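Local coordinates for protein malate synthase (Haloferax volcanii, PDB 3OYX) that catalyses the magnesium-dependent Claisen condensation of acetyl-CoA with glyoxylate, yielding malate and CoA in the glyoxylate cycle, at residues I121-G126 against I156-E161; V191-D196 against P207-L212. All coordinates share one frame; numbering follows the deposited sequence.

Overall arrangement
Both interactions lie at the C-terminal ends of strands of the parallel barrel of malate synthase, with 207-212 leading into the next helix; their centres are about 12 Å apart, and they meet at the magnesium site. Interaction 1 supplies Glu158 and interaction 2 Asp192; Glu158 OE1 and Asp192 OD2 come within 3.1 Å of each other as two of six metal ligands, which include two glyoxylate oxygens and two waters. Interaction 2 also gives glyoxylate two backbone N-H groups, and Arg84 adds a further hydrogen bond. A second link lies away from the metal, where Asp196 OD2 is 2.9 Å from Gly160 N, probably a hydrogen bond. Both contacts reach a second subunit of the trimer.

Interaction 1: residues I121-G126 against I156-E161; sequences IPEVGG and IIESGE. With MG (magnesium ion), chain D; GLV (glyoxylic acid), chain B.
Glu158 divides its carboxylate between metal and backbone: OE1 binds the magnesium ion at 2.1 Å, while OE2 accepts the N-H of Glu123 at 2.8 Å through its anti lone pair, in a bent bond of 133°. Water 4, itself a metal ligand, lies 2.7 Å from the same OE2 and may donate to it. With CG between the backbone N and the carbonyl carbon (chi1 53°) and the chain extended beyond it, the carboxylate reaches past the CB of Pro122. The carboxylate of Glu123 stacks on that of Glu158, planes 27° apart, although the two side chains cross nearly at a right angle. OE2 of Glu123 forms a salt bridge to Arg89 and accepts from water 1, which also donates to Glu158 O.

Farther from the metal, Ile156 N donates to Ile121 O (2.9 Å), joining the ends of two parallel strands. Beyond it, water 2 donates to Val124 O and Ile156 O and accepts from Glu158 N, bridging the two segments. Ser159 OG reaches Val124 O in a weak bond (3.1 Å) and weakly caps the next helix at Ala162 N. Water 3 joins Gly126 N to Glu161 OE2, which is also salt-bridged to Arg170 of the second subunit. Magnesium and Arg89 probably offset the charge of the stacked carboxylates; the metal at OE1 and Glu123 N-H at OE2 would together restrain rotation of the Glu158 carboxylate.

Interaction 2: residues V191-D196 against P207-L212; sequences VDYTKD and PAWPEL. With MG (magnesium ion), chain D; GLV (glyoxylic acid), chain B.
Tyr193 drives the edge of its ring into the indole face of Trp209, a T-shaped stack in which CE2 of Tyr193 lies 3.4 Å from CD2 of Trp209. The ring planes stand 84° apart, and the centroids of the phenol and the six-membered indole ring are 4.8 Å apart. Leaving its helix with CG anti to the backbone N (chi1 -180°), the tyrosine presents one face to Leu212, whose CD2 sits almost centrally over it, 3.6 Å from the ring centroid, in a CH-pi contact. Its hydroxyl is hydrogen-bonded to Glu163.

Trp209 takes up the tyrosine on one face and CB of Pro207, nearer the rim, on the other. Its NE1 donates a nearly straight bond to Thr194 OG1 (3.1 Å, 169°), close to the indole plane. OG1 of Thr194 lies beside its own backbone N, anti to the carbonyl carbon, and turns back to bond Glu190 O as well; CD of Pro207 packs against this oxygen. The contact thus packs helix 190-196, which follows strand 183-188 and carries Val191 and Asp192 to glyoxylate, against the start of helix 210-223, whose N-cap is Trp209 and which leads to strand 226-229; His214 of the second subunit packs on Tyr193.

Interaction 1: residues I121-G126 against I156-E161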
loop_
_atom_site.group_PDB
_atom_site.type_symbol
_atom_site.label_atom_id
_atom_site.label_comp_id
_atom_site.label_asym_id
_atom_site.label_seq_id
_atom_site.Cartn_x
_atom_site.Cartn_y
_atom_site.Cartn_z
ATOM N N ILE A 121 2.548 -3.489 23.972
ATOM C CA ILE A 121 1.610 -4.591 23.871
ATOM C C ILE A 121 1.880 -5.227 22.483
ATOM O O ILE A 121 1.686 -4.603 21.425
ATOM C CB ILE A 121 0.152 -4.045 24.028
ATOM C CG1 ILE A 121 -0.028 -3.302 25.361
ATOM C CG2 ILE A 121 -0.912 -5.147 23.894
ATOM C CD1 ILE A 121 0.289 -4.097 26.601
ATOM N N PRO A 122 2.406 -6.463 22.484
ATOM C CA PRO A 122 2.687 -7.133 21.208
ATOM C C PRO A 122 1.444 -7.892 20.671
ATOM O O PRO A 122 0.504 -8.145 21.435
ATOM C CB PRO A 122 3.686 -8.205 21.634
ATOM C CG PRO A 122 3.244 -8.579 23.010
ATOM C CD PRO A 122 2.873 -7.255 23.638
ATOM N N GLU A 123 1.478 -8.312 19.405
ATOM C CA GLU A 123 0.540 -9.274 18.863
ATOM C C GLU A 123 -0.895 -8.814 18.804
ATOM O O GLU A 123 -1.756 -9.652 18.723
ATOM C CB GLU A 123 0.612 -10.574 19.658
ATOM C CG GLU A 123 1.942 -11.247 19.528
ATOM C CD GLU A 123 2.203 -11.776 18.119
ATOM O OE1 GLU A 123 3.246 -12.427 17.935
ATOM O OE2 GLU A 123 1.380 -11.548 17.186
ATOM N N VAL A 124 -1.180 -7.516 18.845
ATOM C CA VAL A 124 -2.555 -7.062 18.873
ATOM C C VAL A 124 -3.246 -7.484 17.513
ATOM O O VAL A 124 -2.578 -7.684 16.480
ATOM C CB VAL A 124 -2.604 -5.524 19.033
ATOM C CG1 VAL A 124 -2.185 -5.054 20.434
ATOM C CG2 VAL A 124 -1.790 -4.844 17.900
ATOM N N GLY A 125 -4.573 -7.590 17.507
ATOM C CA GLY A 125 -5.327 -7.973 16.325
ATOM C C GLY A 125 -6.011 -6.752 15.770
ATOM O O GLY A 125 -5.385 -5.711 15.619
ATOM N N GLY A 126 -7.302 -6.882 15.520
ATOM C CA GLY A 126 -8.141 -5.795 15.023
ATOM C C GLY A 126 -8.526 -4.810 16.119
ATOM O O GLY A 126 -8.226 -5.052 17.319
ATOM N N ILE A 156 2.665 -3.299 19.021
ATOM C CA ILE A 156 3.478 -3.804 17.970
ATOM C C ILE A 156 2.498 -4.188 16.871
ATOM O O ILE A 156 1.530 -4.964 17.103
ATOM C CB ILE A 156 4.298 -5.057 18.387
ATOM C CG1 ILE A 156 5.144 -4.833 19.663
ATOM C CG2 ILE A 156 5.244 -5.422 17.254
ATOM C CD1 ILE A 156 6.178 -3.738 19.594
ATOM N N ILE A 157 2.707 -3.636 15.680
ATOM C CA ILE A 157 1.968 -4.039 14.518
ATOM C C ILE A 157 2.635 -5.260 13.889
ATOM O O ILE A 157 3.634 -5.147 13.149
ATOM C CB ILE A 157 1.897 -2.907 13.510
ATOM C CG1 ILE A 157 1.388 -1.643 14.245
ATOM C CG2 ILE A 157 1.070 -3.408 12.247
ATOM C CD1 ILE A 157 -0.151 -1.580 14.513
ATOM N N GLU A 158 2.112 -6.440 14.186
ATOM C CA GLU A 158 2.806 -7.627 13.655
ATOM C C GLU A 158 1.875 -8.739 13.219
ATOM O O GLU A 158 2.221 -9.944 13.327
ATOM C CB GLU A 158 3.814 -8.171 14.679
ATOM C CG GLU A 158 3.262 -8.461 16.071
ATOM C CD GLU A 158 4.376 -8.589 17.136
ATOM O OE1 GLU A 158 5.571 -8.719 16.777
ATOM O OE2 GLU A 158 4.056 -8.535 18.340
ATOM N N SER A 159 0.703 -8.308 12.747
ATOM C CA SER A 159 -0.220 -9.146 12.009
ATOM C C SER A 159 -0.939 -8.333 10.977
ATOM O O SER A 159 -1.005 -7.091 11.104
ATOM C CB SER A 159 -1.236 -9.743 12.956
ATOM O OG SER A 159 -1.998 -8.727 13.569
ATOM N N GLY A 160 -1.507 -9.020 9.971
ATOM C CA GLY A 160 -2.378 -8.390 8.958
ATOM C C GLY A 160 -3.562 -7.649 9.583
ATOM O O GLY A 160 -3.845 -6.513 9.171
ATOM N N GLU A 161 -4.220 -8.226 10.601
ATOM C CA GLU A 161 -5.384 -7.580 11.188
ATOM C C GLU A 161 -4.947 -6.233 11.786
ATOM O O GLU A 161 -5.691 -5.263 11.664
ATOM C CB GLU A 161 -6.082 -8.397 12.286
ATOM C CG GLU A 161 -6.272 -9.874 12.136
ATOM C CD GLU A 161 -7.181 -10.510 13.251
ATOM O OE1 GLU A 161 -6.666 -11.391 13.990
ATOM O OE2 GLU A 161 -8.407 -10.160 13.421
HETATM MG MG MG D . 7.207 -9.768 17.621
HETATM C C1 GLV B . 8.765 -7.668 17.043
HETATM O O1 GLV B . 8.265 -8.230 18.024
HETATM C C2 GLV B . 8.884 -8.547 15.872
HETATM O O2 GLV B . 9.555 -8.158 14.918
HETATM O O3 GLV B . 8.197 -9.719 15.855
HETATM O O HOH W 1 1.671 -12.294 14.612
HETATM O O HOH W 2 0.116 -7.044 16.071
HETATM O O HOH W 3 -8.196 -9.707 16.237
HETATM O O HOH W 4 6.184 -9.829 19.431
HETATM O O HOH W 5 8.923 -10.837 18.676
#

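Interaction 2: residues V191-D196 against P207-L212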
loop_
_atom_site.group_PDB
_atom_site.type_symbol
_atom_site.label_atom_id
_atom_site.label_comp_id
_atom_site.label_asym_id
_atom_site.label_seq_id
_atom_site.Cartn_x
_atom_site.Cartn_y
_atom_site.Cartn_z
ATOM N N VAL A 191 9.288 -9.264 12.363
ATOM C CA VAL A 191 9.547 -10.702 12.584
ATOM C C VAL A 191 8.235 -11.517 12.636
ATOM O O VAL A 191 7.988 -12.355 11.775
ATOM C CB VAL A 191 10.486 -11.007 13.795
ATOM C CG1 VAL A 191 10.847 -12.480 13.801
ATOM C CG2 VAL A 191 11.767 -10.207 13.645
ATOM N N ASP A 192 7.401 -11.280 13.637
ATOM C CA ASP A 192 6.177 -12.004 13.761
ATOM C C ASP A 192 5.273 -11.696 12.584
ATOM O O ASP A 192 4.519 -12.581 12.145
ATOM C CB ASP A 192 5.518 -11.596 15.049
ATOM C CG ASP A 192 6.149 -12.268 16.239
ATOM O OD1 ASP A 192 6.254 -13.500 16.152
ATOM O OD2 ASP A 192 6.545 -11.585 17.219
ATOM N N TYR A 193 5.394 -10.487 12.022
ATOM C CA TYR A 193 4.599 -10.124 10.848
ATOM C C TYR A 193 4.892 -11.004 9.637
ATOM O O TYR A 193 3.936 -11.457 8.961
ATOM C CB TYR A 193 4.770 -8.649 10.517
ATOM C CG TYR A 193 4.005 -8.093 9.329
ATOM C CD1 TYR A 193 2.707 -7.617 9.480
ATOM C CD2 TYR A 193 4.627 -7.970 8.083
ATOM C CE1 TYR A 193 2.000 -7.079 8.401
ATOM C CE2 TYR A 193 3.975 -7.422 7.002
ATOM C CZ TYR A 193 2.644 -6.961 7.165
ATOM O OH TYR A 193 1.976 -6.433 6.072
ATOM N N THR A 194 6.176 -11.306 9.405
ATOM C CA THR A 194 6.607 -12.195 8.324
ATOM C C THR A 194 5.935 -13.507 8.470
ATOM O O THR A 194 5.388 -14.018 7.505
ATOM C CB THR A 194 8.138 -12.400 8.286
ATOM O OG1 THR A 194 8.716 -11.153 7.952
ATOM C CG2 THR A 194 8.584 -13.410 7.162
ATOM N N LYS A 195 5.913 -14.011 9.696
ATOM C CA LYS A 195 5.209 -15.227 9.993
ATOM C C LYS A 195 3.692 -15.152 9.744
ATOM O O LYS A 195 3.103 -16.007 9.092
ATOM C CB LYS A 195 5.464 -15.537 11.477
ATOM C CG LYS A 195 4.738 -16.767 11.921
ATOM C CD LYS A 195 4.606 -16.863 13.474
ATOM C CE LYS A 195 4.295 -15.576 14.339
ATOM N NZ LYS A 195 3.120 -14.724 14.028
ATOM N N ASP A 196 3.015 -14.168 10.325
ATOM C CA ASP A 196 1.560 -14.098 10.209
ATOM C C ASP A 196 1.141 -13.964 8.742
ATOM O O ASP A 196 0.095 -14.484 8.373
ATOM C CB ASP A 196 1.070 -12.897 10.995
ATOM C CG ASP A 196 -0.428 -12.775 11.004
ATOM O OD1 ASP A 196 -1.054 -13.556 11.756
ATOM O OD2 ASP A 196 -0.962 -11.895 10.283
ATOM N N PRO A 207 11.806 -10.073 4.725
ATOM C CA PRO A 207 11.474 -9.086 3.691
ATOM C C PRO A 207 11.505 -7.642 4.247
ATOM O O PRO A 207 11.402 -7.401 5.481
ATOM C CB PRO A 207 10.027 -9.438 3.296
ATOM C CG PRO A 207 9.747 -10.768 3.909
ATOM C CD PRO A 207 10.640 -10.879 5.114
ATOM N N ALA A 208 11.581 -6.695 3.316
ATOM C CA ALA A 208 11.645 -5.290 3.618
ATOM C C ALA A 208 10.260 -4.666 3.935
ATOM O O ALA A 208 10.166 -3.620 4.595
ATOM C CB ALA A 208 12.372 -4.591 2.456
ATOM N N TRP A 209 9.176 -5.290 3.456
ATOM C CA TRP A 209 7.786 -4.832 3.730
ATOM C C TRP A 209 7.602 -3.308 3.644
ATOM O O TRP A 209 7.100 -2.648 4.565
ATOM C CB TRP A 209 7.384 -5.280 5.111
ATOM C CG TRP A 209 7.360 -6.748 5.308
ATOM C CD1 TRP A 209 8.153 -7.475 6.158
ATOM C CD2 TRP A 209 6.428 -7.680 4.725
ATOM N NE1 TRP A 209 7.778 -8.809 6.125
ATOM C CE2 TRP A 209 6.739 -8.963 5.246
ATOM C CE3 TRP A 209 5.372 -7.551 3.816
ATOM C CZ2 TRP A 209 6.039 -10.102 4.892
ATOM C CZ3 TRP A 209 4.675 -8.693 3.450
ATOM C CH2 TRP A 209 5.015 -9.960 3.984
ATOM N N PRO A 210 7.977 -2.735 2.505
ATOM C CA PRO A 210 7.841 -1.272 2.452
ATOM C C PRO A 210 6.416 -0.854 2.705
ATOM O O PRO A 210 6.214 0.163 3.327
ATOM C CB PRO A 210 8.249 -0.913 1.012
ATOM C CG PRO A 210 8.234 -2.274 0.225
ATOM C CD PRO A 210 8.339 -3.369 1.210
ATOM N N GLU A 211 5.419 -1.622 2.261
ATOM C CA GLU A 211 4.029 -1.148 2.373
ATOM C C GLU A 211 3.606 -1.168 3.821
ATOM O O GLU A 211 2.921 -0.264 4.260
ATOM C CB GLU A 211 3.016 -1.951 1.563
ATOM C CG GLU A 211 3.250 -2.174 0.033
ATOM C CD GLU A 211 4.361 -3.213 -0.324
ATOM O OE1 GLU A 211 5.003 -3.871 0.616
ATOM O OE2 GLU A 211 4.564 -3.308 -1.586
ATOM N N LEU A 212 4.050 -2.142 4.602
ATOM C CA LEU A 212 3.713 -2.112 6.022
ATOM C C LEU A 212 4.208 -0.835 6.689
ATOM O O LEU A 212 3.486 -0.249 7.514
ATOM C CB LEU A 212 4.300 -3.279 6.766
ATOM C CG LEU A 212 4.188 -3.208 8.291
ATOM C CD1 LEU A 212 2.729 -3.240 8.713
ATOM C CD2 LEU A 212 4.933 -4.348 8.927
HETATM MG MG MG D . 7.207 -9.768 17.621
HETATM C C1 GLV B . 8.765 -7.668 17.043
HETATM O O1 GLV B . 8.265 -8.230 18.024
HETATM C C2 GLV B . 8.884 -8.547 15.872
HETATM O O2 GLV B . 9.555 -8.158 14.918
HETATM O O3 GLV B . 8.197 -9.719 15.855
HETATM O O HOH W 5 8.923 -10.837 18.676
HETATM O O HOH W 4 6.184 -9.829 19.431
#